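Local coordinates for multiheme cytochrome cf (Carboxydothermus ferrireducens DSM 11255, PDB 6QVM), which probably carries electrons through its eleven c-type hemes to insoluble extracellular Fe(III) while inserted in the S-layer, at residues L83-N87 and K228-C232; A222-T226 and E346-E352; N245-P250 and V270-N275. The contacts are given in a common frame with arbitrary orientation. Residue numbers count along the deposited sequence, not the author numbering.

In the fold
Contact 2 lies between the other two in space, its centre about 16 Å from each, while the centres of contacts 1 and 3 are about 27 Å apart. Contacts 1 and 2 share helix 226-233 and cross along the chain; they touch where Cys229 CB meets Cys351 SG at 3.8 Å, two cysteines that hold different hemes. Contact 3 pairs the edge strand 247-248 of a five-stranded antiparallel sheet with strand 270-275; it opens after contact 1 has closed and lies within the loop that contact 2 closes. Pro347 CB approaches Val247 O to 3.6 Å there. Helix, loop and sheet thus join in one unit beside neighbouring hemes, consistent with electron transfer between them.

Contact 1: L83-N87 and K228-C232; sequences LFMQN and KCQSC. With HEC (heme c), chain G.
Two short helical pieces meet beside a covalently held heme: the C-terminal turn of helix 79-86, after which Asn87 leaves helical angles, and residues 228-232 of helix 226-233. Their backbones come closest at Gln86 and Cys232, CA to CA 4.9 Å. Covalently, Cys229 SG and Cys232 SG form thioethers to CAB (1.8 Å) and CAC (2.0 Å) of the heme, the two cysteines of a CXXCH heme-binding motif. Of polar links, Gln86 (chi1 m, chi2 t) has the reach to donate from NE2 to Ser231 OG at 2.9 Å, while that small hydroxyl, with chi1 p, donates to Lys228 O at 2.6 Å. Gln86 CA makes a CA-H...O contact with Ser231 O at 3.4 Å. In apolar contact, Met85 CG and Gln86 CG each lie 3.8 Å from Cys232 SG. Extended Met85, flexible and apolar, carries CE to 3.8 Å from heme CHD, and touches a second heme. One serine relaying a hydrogen bond, plus sulfur-rich packing, therefore fastens the earlier helix to the heme-binding helix.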
# COMPACT_ATOMS: atom_id res chain seq x y z
N LEU A 83 -20.01 -11.02 -6.68
CA LEU A 83 -20.10 -12.16 -5.77
C LEU A 83 -19.19 -13.29 -6.22
O LEU A 83 -18.51 -13.92 -5.41
CB LEU A 83 -21.55 -12.64 -5.68
CG LEU A 83 -22.56 -11.62 -5.14
CD1 LEU A 83 -23.98 -12.18 -5.25
CD2 LEU A 83 -22.24 -11.24 -3.71
N PHE A 84 -19.20 -13.59 -7.52
CA PHE A 84 -18.29 -14.59 -8.07
C PHE A 84 -16.85 -14.30 -7.65
O PHE A 84 -16.15 -15.19 -7.15
CB PHE A 84 -18.42 -14.62 -9.60
CG PHE A 84 -17.39 -15.47 -10.30
CD1 PHE A 84 -17.55 -16.84 -10.41
CD2 PHE A 84 -16.27 -14.89 -10.87
CE1 PHE A 84 -16.62 -17.61 -11.06
CE2 PHE A 84 -15.32 -15.66 -11.52
CZ PHE A 84 -15.50 -17.02 -11.62
N MET A 85 -16.42 -13.05 -7.80
CA MET A 85 -15.03 -12.72 -7.51
C MET A 85 -14.77 -12.70 -6.00
O MET A 85 -13.69 -13.10 -5.56
CB MET A 85 -14.67 -11.38 -8.14
CG MET A 85 -13.18 -11.12 -8.20
SD MET A 85 -12.74 -9.73 -9.24
CE MET A 85 -10.97 -9.64 -8.96
N GLN A 86 -15.74 -12.24 -5.20
CA GLN A 86 -15.58 -12.29 -3.75
C GLN A 86 -15.55 -13.72 -3.22
O GLN A 86 -14.97 -13.95 -2.15
CB GLN A 86 -16.71 -11.52 -3.07
CG GLN A 86 -16.77 -10.05 -3.43
CD GLN A 86 -17.73 -9.27 -2.56
OE1 GLN A 86 -18.95 -9.42 -2.67
NE2 GLN A 86 -17.19 -8.43 -1.69
N ASN A 87 -16.15 -14.67 -3.94
CA ASN A 87 -16.20 -16.07 -3.53
C ASN A 87 -15.02 -16.88 -4.04
O ASN A 87 -15.16 -18.09 -4.27
CB ASN A 87 -17.52 -16.69 -4.00
CG ASN A 87 -18.67 -16.37 -3.07
OD1 ASN A 87 -18.47 -16.01 -1.91
ND2 ASN A 87 -19.89 -16.50 -3.57
N LYS A 228 -13.42 -5.15 2.40
CA LYS A 228 -14.05 -5.33 1.09
C LYS A 228 -13.02 -5.41 -0.03
O LYS A 228 -13.15 -6.23 -0.95
CB LYS A 228 -15.05 -4.20 0.83
CG LYS A 228 -15.84 -4.34 -0.46
CD LYS A 228 -17.25 -4.86 -0.20
CE LYS A 228 -18.30 -4.03 -0.94
NZ LYS A 228 -18.39 -4.37 -2.38
N CYS A 229 -11.98 -4.56 0.04
CA CYS A 229 -10.90 -4.64 -0.94
C CYS A 229 -10.26 -6.03 -0.93
O CYS A 229 -9.99 -6.60 -1.99
CB CYS A 229 -9.85 -3.57 -0.65
SG CYS A 229 -10.49 -1.91 -0.35
N GLN A 230 -10.02 -6.58 0.26
CA GLN A 230 -9.34 -7.86 0.37
C GLN A 230 -10.22 -9.01 -0.14
O GLN A 230 -9.69 -10.02 -0.60
CB GLN A 230 -8.92 -8.11 1.82
CG GLN A 230 -7.81 -7.18 2.30
CD GLN A 230 -7.52 -7.34 3.77
OE1 GLN A 230 -8.42 -7.37 4.60
NE2 GLN A 230 -6.24 -7.46 4.11
N SER A 231 -11.54 -8.86 -0.07
CA SER A 231 -12.44 -9.94 -0.48
C SER A 231 -12.30 -10.27 -1.97
O SER A 231 -12.62 -11.40 -2.37
CB SER A 231 -13.89 -9.57 -0.16
OG SER A 231 -14.34 -8.51 -0.99
N CYS A 232 -11.83 -9.33 -2.79
CA CYS A 232 -11.54 -9.59 -4.20
C CYS A 232 -10.05 -9.71 -4.48
O CYS A 232 -9.64 -10.61 -5.22
CB CYS A 232 -12.12 -8.50 -5.09
SG CYS A 232 -13.89 -8.65 -5.45
FE HEC G . -10.03 -3.56 -7.15
CHA HEC G . -8.36 -3.16 -10.13
CHB HEC G . -7.71 -1.54 -5.60
CHC HEC G . -11.85 -3.68 -4.24
CHD HEC G . -12.00 -6.04 -8.46
NA HEC G . -8.34 -2.57 -7.74
C1A HEC G . -7.84 -2.51 -9.03
C2A HEC G . -6.67 -1.66 -9.02
C3A HEC G . -6.49 -1.22 -7.77
C4A HEC G . -7.53 -1.78 -6.94
CMA HEC G . -5.36 -0.28 -7.29
CAA HEC G . -5.80 -1.33 -10.25
CBA HEC G . -6.44 -0.12 -10.93
CGA HEC G . -5.66 0.27 -12.16
O1A HEC G . -5.31 -0.63 -12.98
O2A HEC G . -5.39 1.49 -12.32
NB HEC G . -9.79 -2.80 -5.24
C1B HEC G . -8.85 -1.86 -4.88
C2B HEC G . -9.27 -1.27 -3.62
C3B HEC G . -10.41 -1.87 -3.24
C4B HEC G . -10.76 -2.84 -4.26
CMB HEC G . -8.47 -0.18 -2.86
CAB HEC G . -11.24 -1.60 -1.96
CBB HEC G . -11.90 -0.20 -2.05
NC HEC G . -11.60 -4.67 -6.47
C1C HEC G . -12.20 -4.56 -5.23
C2C HEC G . -13.38 -5.40 -5.20
C3C HEC G . -13.39 -6.12 -6.34
C4C HEC G . -12.29 -5.64 -7.17
CMC HEC G . -14.27 -5.61 -3.95
CAC HEC G . -14.41 -7.22 -6.74
CBC HEC G . -15.83 -6.64 -6.85
ND HEC G . -10.15 -4.46 -9.00
C1D HEC G . -11.08 -5.45 -9.31
C2D HEC G . -10.92 -5.80 -10.70
C3D HEC G . -9.80 -4.91 -11.23
C4D HEC G . -9.37 -4.11 -10.11
CMD HEC G . -11.74 -6.84 -11.49
CAD HEC G . -9.25 -4.88 -12.68
CBD HEC G . -8.28 -6.04 -12.84
CGD HEC G . -7.09 -5.79 -11.95
O1D HEC G . -6.30 -4.86 -12.26
O2D HEC G . -6.93 -6.53 -10.94

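Contact 2: A222-T226 and E346-E352; sequences AYAGT and EPGIGCE. With HEC (heme c), chain I.
A single carboxylate grips two consecutive backbone amides here: Glu352 OE1 accepts from Ala224 N at 2.7 Å and OE2 from Gly225 N at 2.8 Å. Residues 222-224 approach as irregular loop; Gly225 (phi 97°, psi 141°) is the N-cap of helix 226-233, and its backbone angles would press a CB against the preceding carbonyl. Facing them, 346-347 is a short strand, then a loop leads to Cys351 and Glu352. The backbones are nearest at Thr226 and Gly350, CA to CA 5.5 Å, and at Gly225 and Glu346, 6.5 Å.

Glu346, fully extended with chi1 and chi2 t, reaches the first helical residue: Thr226 OG1 donates to OE1 at 2.6 Å, and Thr226 N makes a weak bond to OE2 at 3.3 Å. The same OG1 accepts from Cys351 N at 3.1 Å. Gly350 is needed because a CB there would clash with both Thr226 OG1 and Glu346 OE1. Tyr223 sets its ring edge against Glu352, CD2 to CB 3.5 Å, and one water bridges Tyr223 OH and Glu352 O at 2.7 Å each.

Cys351 SG is bonded to heme CAB at 1.8 Å and opens a CXXCH motif. Two glutamates thus satisfy amides around the start of one heme-binding helix, and Thr226 couples it to the motif opened by Cys351.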
# COMPACT_ATOMS: atom_id res chain seq x y z
N ALA A 222 -17.69 7.59 -1.83
CA ALA A 222 -17.94 6.68 -0.72
C ALA A 222 -16.79 5.69 -0.56
O ALA A 222 -16.10 5.34 -1.53
CB ALA A 222 -19.25 5.92 -0.91
N TYR A 223 -16.59 5.24 0.67
CA TYR A 223 -15.53 4.30 1.01
C TYR A 223 -16.10 2.91 1.26
O TYR A 223 -17.24 2.76 1.71
CB TYR A 223 -14.75 4.78 2.24
CG TYR A 223 -13.82 5.94 1.94
CD1 TYR A 223 -14.31 7.23 1.83
CD2 TYR A 223 -12.46 5.73 1.76
CE1 TYR A 223 -13.48 8.30 1.55
CE2 TYR A 223 -11.61 6.79 1.48
CZ TYR A 223 -12.12 8.07 1.38
OH TYR A 223 -11.28 9.12 1.10
N ALA A 224 -15.30 1.89 0.95
CA ALA A 224 -15.74 0.50 1.04
C ALA A 224 -15.21 -0.23 2.27
O ALA A 224 -15.88 -1.14 2.76
CB ALA A 224 -15.32 -0.27 -0.21
N GLY A 225 -14.04 0.15 2.77
CA GLY A 225 -13.42 -0.56 3.87
C GLY A 225 -12.39 -1.56 3.40
O GLY A 225 -12.59 -2.22 2.37
N THR A 226 -11.28 -1.68 4.13
CA THR A 226 -10.19 -2.56 3.72
C THR A 226 -10.68 -3.99 3.50
O THR A 226 -10.26 -4.67 2.56
CB THR A 226 -9.08 -2.52 4.77
OG1 THR A 226 -8.37 -1.28 4.65
CG2 THR A 226 -8.11 -3.70 4.61
N GLU A 346 -13.13 4.16 8.94
CA GLU A 346 -12.18 3.08 9.17
C GLU A 346 -11.08 3.60 10.08
O GLU A 346 -10.35 4.54 9.71
CB GLU A 346 -11.60 2.57 7.85
CG GLU A 346 -10.70 1.34 8.02
CD GLU A 346 -10.14 0.84 6.70
OE1 GLU A 346 -9.17 0.05 6.74
OE2 GLU A 346 -10.68 1.23 5.64
N PRO A 347 -10.91 3.03 11.27
CA PRO A 347 -9.75 3.38 12.09
C PRO A 347 -8.49 2.79 11.47
O PRO A 347 -8.49 1.66 10.98
CB PRO A 347 -10.06 2.74 13.45
CG PRO A 347 -10.97 1.61 13.12
CD PRO A 347 -11.80 2.07 11.95
N GLY A 348 -7.41 3.58 11.48
CA GLY A 348 -6.18 3.14 10.86
C GLY A 348 -6.07 3.55 9.41
O GLY A 348 -6.99 4.14 8.82
N ILE A 349 -4.91 3.25 8.83
CA ILE A 349 -4.62 3.61 7.45
C ILE A 349 -4.96 2.39 6.59
O ILE A 349 -4.20 1.43 6.53
CB ILE A 349 -3.16 4.04 7.27
CG1 ILE A 349 -2.87 5.32 8.05
CG2 ILE A 349 -2.83 4.23 5.80
CD1 ILE A 349 -2.44 5.09 9.48
N GLY A 350 -6.13 2.43 5.96
CA GLY A 350 -6.58 1.34 5.12
C GLY A 350 -6.16 1.51 3.67
O GLY A 350 -5.46 2.46 3.30
N CYS A 351 -6.60 0.56 2.84
CA CYS A 351 -6.27 0.60 1.42
C CYS A 351 -6.63 1.94 0.80
O CYS A 351 -5.85 2.50 0.02
CB CYS A 351 -7.01 -0.52 0.67
SG CYS A 351 -7.06 -2.10 1.53
N GLU A 352 -7.79 2.47 1.15
CA GLU A 352 -8.30 3.66 0.50
C GLU A 352 -7.62 4.94 0.97
O GLU A 352 -7.89 6.00 0.41
CB GLU A 352 -9.81 3.74 0.72
CG GLU A 352 -10.56 2.60 0.04
CD GLU A 352 -11.97 2.40 0.58
OE1 GLU A 352 -12.94 2.72 -0.15
OE2 GLU A 352 -12.10 1.95 1.74
FE HEC I . -2.13 -0.65 -2.96
CHA HEC I . -0.66 -0.90 -6.05
CHB HEC I . -4.45 -3.02 -3.93
CHC HEC I . -3.40 -0.69 0.21
CHD HEC I . -0.30 2.16 -2.21
NA HEC I . -2.49 -1.76 -4.67
C1A HEC I . -1.78 -1.68 -5.84
C2A HEC I . -2.39 -2.56 -6.83
C3A HEC I . -3.44 -3.14 -6.23
C4A HEC I . -3.52 -2.64 -4.87
CMA HEC I . -4.43 -4.14 -6.86
CAA HEC I . -1.87 -2.73 -8.28
CBA HEC I . -1.48 -4.16 -8.70
CGA HEC I . -0.80 -4.92 -7.59
O1A HEC I . 0.23 -4.42 -7.05
O2A HEC I . -1.27 -6.05 -7.27
NB HEC I . -3.66 -1.64 -2.03
C1B HEC I . -4.42 -2.66 -2.60
C2B HEC I . -5.20 -3.28 -1.54
C3B HEC I . -4.93 -2.62 -0.39
C4B HEC I . -3.94 -1.59 -0.68
CMB HEC I . -6.21 -4.42 -1.79
CAB HEC I . -5.52 -2.89 1.02
CBB HEC I . -5.33 -4.36 1.46
NC HEC I . -1.93 0.55 -1.33
C1C HEC I . -2.51 0.32 -0.09
C2C HEC I . -2.06 1.35 0.83
C3C HEC I . -1.09 2.06 0.20
C4C HEC I . -1.07 1.62 -1.19
CMC HEC I . -2.37 1.33 2.34
CAC HEC I . -0.26 3.26 0.75
CBC HEC I . 0.51 2.97 2.06
ND HEC I . -0.71 0.47 -3.98
C1D HEC I . -0.05 1.57 -3.43
C2D HEC I . 0.94 2.02 -4.37
C3D HEC I . 0.82 1.07 -5.58
C4D HEC I . -0.22 0.14 -5.24
CMD HEC I . 1.90 3.20 -4.20
CAD HEC I . 1.68 1.10 -6.85
CBD HEC I . 2.73 0.00 -6.64
CGD HEC I . 3.99 0.27 -7.43
O1D HEC I . 5.08 -0.15 -6.95
O2D HEC I . 3.90 0.91 -8.52
O HOH W 1 -8.65 8.53 1.05

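Contact 3: N245-P250 and V270-N275; sequences NMVKTP and VRYVIN. With HEC (heme c), chain J.
The edge of a five-stranded antiparallel sheet is built here, strand 247-248 lying against strand 270-275 next to a heme propionate. Lys248 and Val273 are a hydrogen-bonded pair, Lys248 N to Val273 O 2.8 Å and Val273 N to Lys248 O 2.6 Å; Val247 and Ile274 are the adjoining non-hydrogen-bonded pair, and both pairs have CA atoms 4.9 Å apart. Asn275 N continues the pattern to Met246 O at 2.7 Å, and Asn275 ND2 bonds Asn245 O at 3.2 Å. On the other side of strand 270-275, Arg271 and Tyr272 both face Val283, a classic beta bulge.

Beta-branched Val247 and Ile274 share a face, CG2 to CD1 4.1 Å, and Trp310 covers both. Val247 CG1 also meets Tyr272 CD1 at 3.6 Å, while rigid Pro250 packs CG on Val270 CB at 3.6 Å. Lys248 NZ bends back to Asn245 OD1 at 2.8 Å and makes a cation-pi contact with Phe252; Lys296 holds Asn275 OD1. Met246 (chi1 t, chi2 p) puts SD 3.4 Å from heme CGD, and its CE lies 3.6 Å from Ile274 CG2. Asn275 O lies 2.7 Å from heme O2D. Backbone pairing thus fixes the sheet edge, while Met246 and Asn275 bring it against the heme.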
# COMPACT_ATOMS: atom_id res chain seq x y z
N ASN A 245 -3.42 -0.87 11.57
CA ASN A 245 -3.55 -1.15 12.99
C ASN A 245 -3.27 0.06 13.88
O ASN A 245 -3.14 -0.10 15.09
CB ASN A 245 -2.61 -2.30 13.38
CG ASN A 245 -3.04 -3.63 12.78
OD1 ASN A 245 -4.09 -4.18 13.14
ND2 ASN A 245 -2.24 -4.16 11.87
N MET A 246 -3.18 1.26 13.30
CA MET A 246 -2.78 2.43 14.07
C MET A 246 -3.76 2.75 15.19
O MET A 246 -3.36 3.23 16.26
CB MET A 246 -2.61 3.63 13.15
CG MET A 246 -2.26 4.94 13.84
SD MET A 246 -0.59 4.95 14.53
CE MET A 246 -0.39 6.69 14.93
N VAL A 247 -5.05 2.48 14.98
CA VAL A 247 -6.10 2.90 15.91
C VAL A 247 -6.94 1.68 16.28
O VAL A 247 -7.54 1.04 15.40
CB VAL A 247 -6.98 4.01 15.31
CG1 VAL A 247 -8.09 4.39 16.27
CG2 VAL A 247 -6.13 5.22 14.94
N LYS A 248 -6.99 1.37 17.57
CA LYS A 248 -7.72 0.22 18.08
C LYS A 248 -8.72 0.65 19.14
O LYS A 248 -8.67 1.77 19.67
CB LYS A 248 -6.77 -0.82 18.69
CG LYS A 248 -5.82 -1.46 17.70
CD LYS A 248 -6.60 -2.09 16.57
CE LYS A 248 -5.69 -2.88 15.65
NZ LYS A 248 -6.44 -3.43 14.50
N THR A 249 -9.64 -0.26 19.46
CA THR A 249 -10.44 -0.18 20.66
C THR A 249 -9.86 -1.11 21.72
O THR A 249 -9.17 -2.09 21.39
CB THR A 249 -11.90 -0.56 20.37
OG1 THR A 249 -11.96 -1.87 19.78
CG2 THR A 249 -12.55 0.46 19.43
N PRO A 250 -10.09 -0.82 23.01
CA PRO A 250 -9.41 -1.59 24.07
C PRO A 250 -9.66 -3.09 24.05
O PRO A 250 -8.76 -3.86 24.42
CB PRO A 250 -9.96 -0.95 25.35
CG PRO A 250 -10.20 0.47 24.96
CD PRO A 250 -10.72 0.40 23.54
N VAL A 270 -11.76 4.51 27.98
CA VAL A 270 -10.95 4.65 26.77
C VAL A 270 -11.85 4.54 25.55
O VAL A 270 -12.65 3.60 25.44
CB VAL A 270 -9.83 3.61 26.73
CG1 VAL A 270 -8.93 3.85 25.53
CG2 VAL A 270 -9.04 3.64 28.02
N ARG A 271 -11.72 5.50 24.64
CA ARG A 271 -12.41 5.45 23.36
C ARG A 271 -11.56 4.74 22.30
O ARG A 271 -12.05 3.85 21.60
CB ARG A 271 -12.74 6.87 22.91
CG ARG A 271 -13.85 6.95 21.90
CD ARG A 271 -14.11 8.36 21.48
NE ARG A 271 -15.03 9.08 22.35
CZ ARG A 271 -16.36 8.94 22.30
NH1 ARG A 271 -17.14 9.64 23.11
NH2 ARG A 271 -16.90 8.12 21.43
N TYR A 272 -10.30 5.13 22.17
CA TYR A 272 -9.40 4.55 21.19
C TYR A 272 -8.02 4.34 21.79
O TYR A 272 -7.62 5.04 22.72
CB TYR A 272 -9.27 5.43 19.94
CG TYR A 272 -10.50 5.43 19.06
CD1 TYR A 272 -10.95 4.25 18.48
CD2 TYR A 272 -11.20 6.60 18.81
CE1 TYR A 272 -12.07 4.25 17.67
CE2 TYR A 272 -12.32 6.60 18.01
CZ TYR A 272 -12.75 5.42 17.44
OH TYR A 272 -13.86 5.41 16.64
N VAL A 273 -7.30 3.36 21.25
CA VAL A 273 -5.90 3.12 21.59
C VAL A 273 -5.07 3.39 20.35
O VAL A 273 -5.34 2.83 19.28
CB VAL A 273 -5.68 1.69 22.10
CG1 VAL A 273 -4.21 1.48 22.47
CG2 VAL A 273 -6.59 1.39 23.28
N ILE A 274 -4.06 4.25 20.49
CA ILE A 274 -3.14 4.53 19.40
C ILE A 274 -2.01 3.51 19.48
O ILE A 274 -1.29 3.43 20.48
CB ILE A 274 -2.60 5.97 19.48
CG1 ILE A 274 -3.77 6.96 19.59
CG2 ILE A 274 -1.77 6.29 18.25
CD1 ILE A 274 -4.87 6.73 18.56
N ASN A 275 -1.87 2.71 18.42
CA ASN A 275 -1.12 1.46 18.46
C ASN A 275 0.12 1.56 17.58
O ASN A 275 0.02 1.55 16.35
CB ASN A 275 -2.03 0.30 18.03
CG ASN A 275 -1.35 -1.05 18.11
OD1 ASN A 275 -0.40 -1.24 18.88
ND2 ASN A 275 -1.82 -1.99 17.30
FE HEC J . 2.87 5.41 6.43
CHA HEC J . 3.84 3.93 9.33
CHB HEC J . 5.62 4.06 4.84
CHC HEC J . 1.62 6.42 3.38
CHD HEC J . 0.43 7.25 8.05
NA HEC J . 4.43 4.22 6.97
C1A HEC J . 4.66 3.76 8.25
C2A HEC J . 5.93 3.06 8.25
C3A HEC J . 6.43 3.09 7.01
C4A HEC J . 5.50 3.83 6.18
CMA HEC J . 7.77 2.48 6.56
CAA HEC J . 6.59 2.39 9.48
CBA HEC J . 6.20 0.92 9.52
CGA HEC J . 6.95 0.25 10.64
O1A HEC J . 7.13 0.88 11.73
O2A HEC J . 7.38 -0.91 10.44
NB HEC J . 3.51 5.28 4.48
C1B HEC J . 4.65 4.63 4.04
C2B HEC J . 4.65 4.65 2.59
C3B HEC J . 3.55 5.31 2.19
C4B HEC J . 2.80 5.71 3.37
CMB HEC J . 5.79 4.04 1.74
CAB HEC J . 3.12 5.60 0.72
CBB HEC J . 2.94 4.31 -0.12
NC HEC J . 1.35 6.66 5.84
C1C HEC J . 0.96 6.86 4.52
C2C HEC J . -0.27 7.65 4.53
C3C HEC J . -0.64 7.83 5.82
C4C HEC J . 0.40 7.25 6.66
CMC HEC J . -1.07 8.04 3.27
CAC HEC J . -1.87 8.62 6.37
CBC HEC J . -3.23 8.07 5.87
ND HEC J . 2.24 5.57 8.38
C1D HEC J . 1.20 6.40 8.82
C2D HEC J . 1.07 6.24 10.25
C3D HEC J . 2.13 5.21 10.65
C4D HEC J . 2.80 4.84 9.42
CMD HEC J . 0.08 6.95 11.19
CAD HEC J . 2.41 4.64 12.05
CBD HEC J . 1.65 3.31 12.10
CGD HEC J . 1.67 2.70 13.48
O1D HEC J . 2.61 3.03 14.26
O2D HEC J . 0.76 1.88 13.79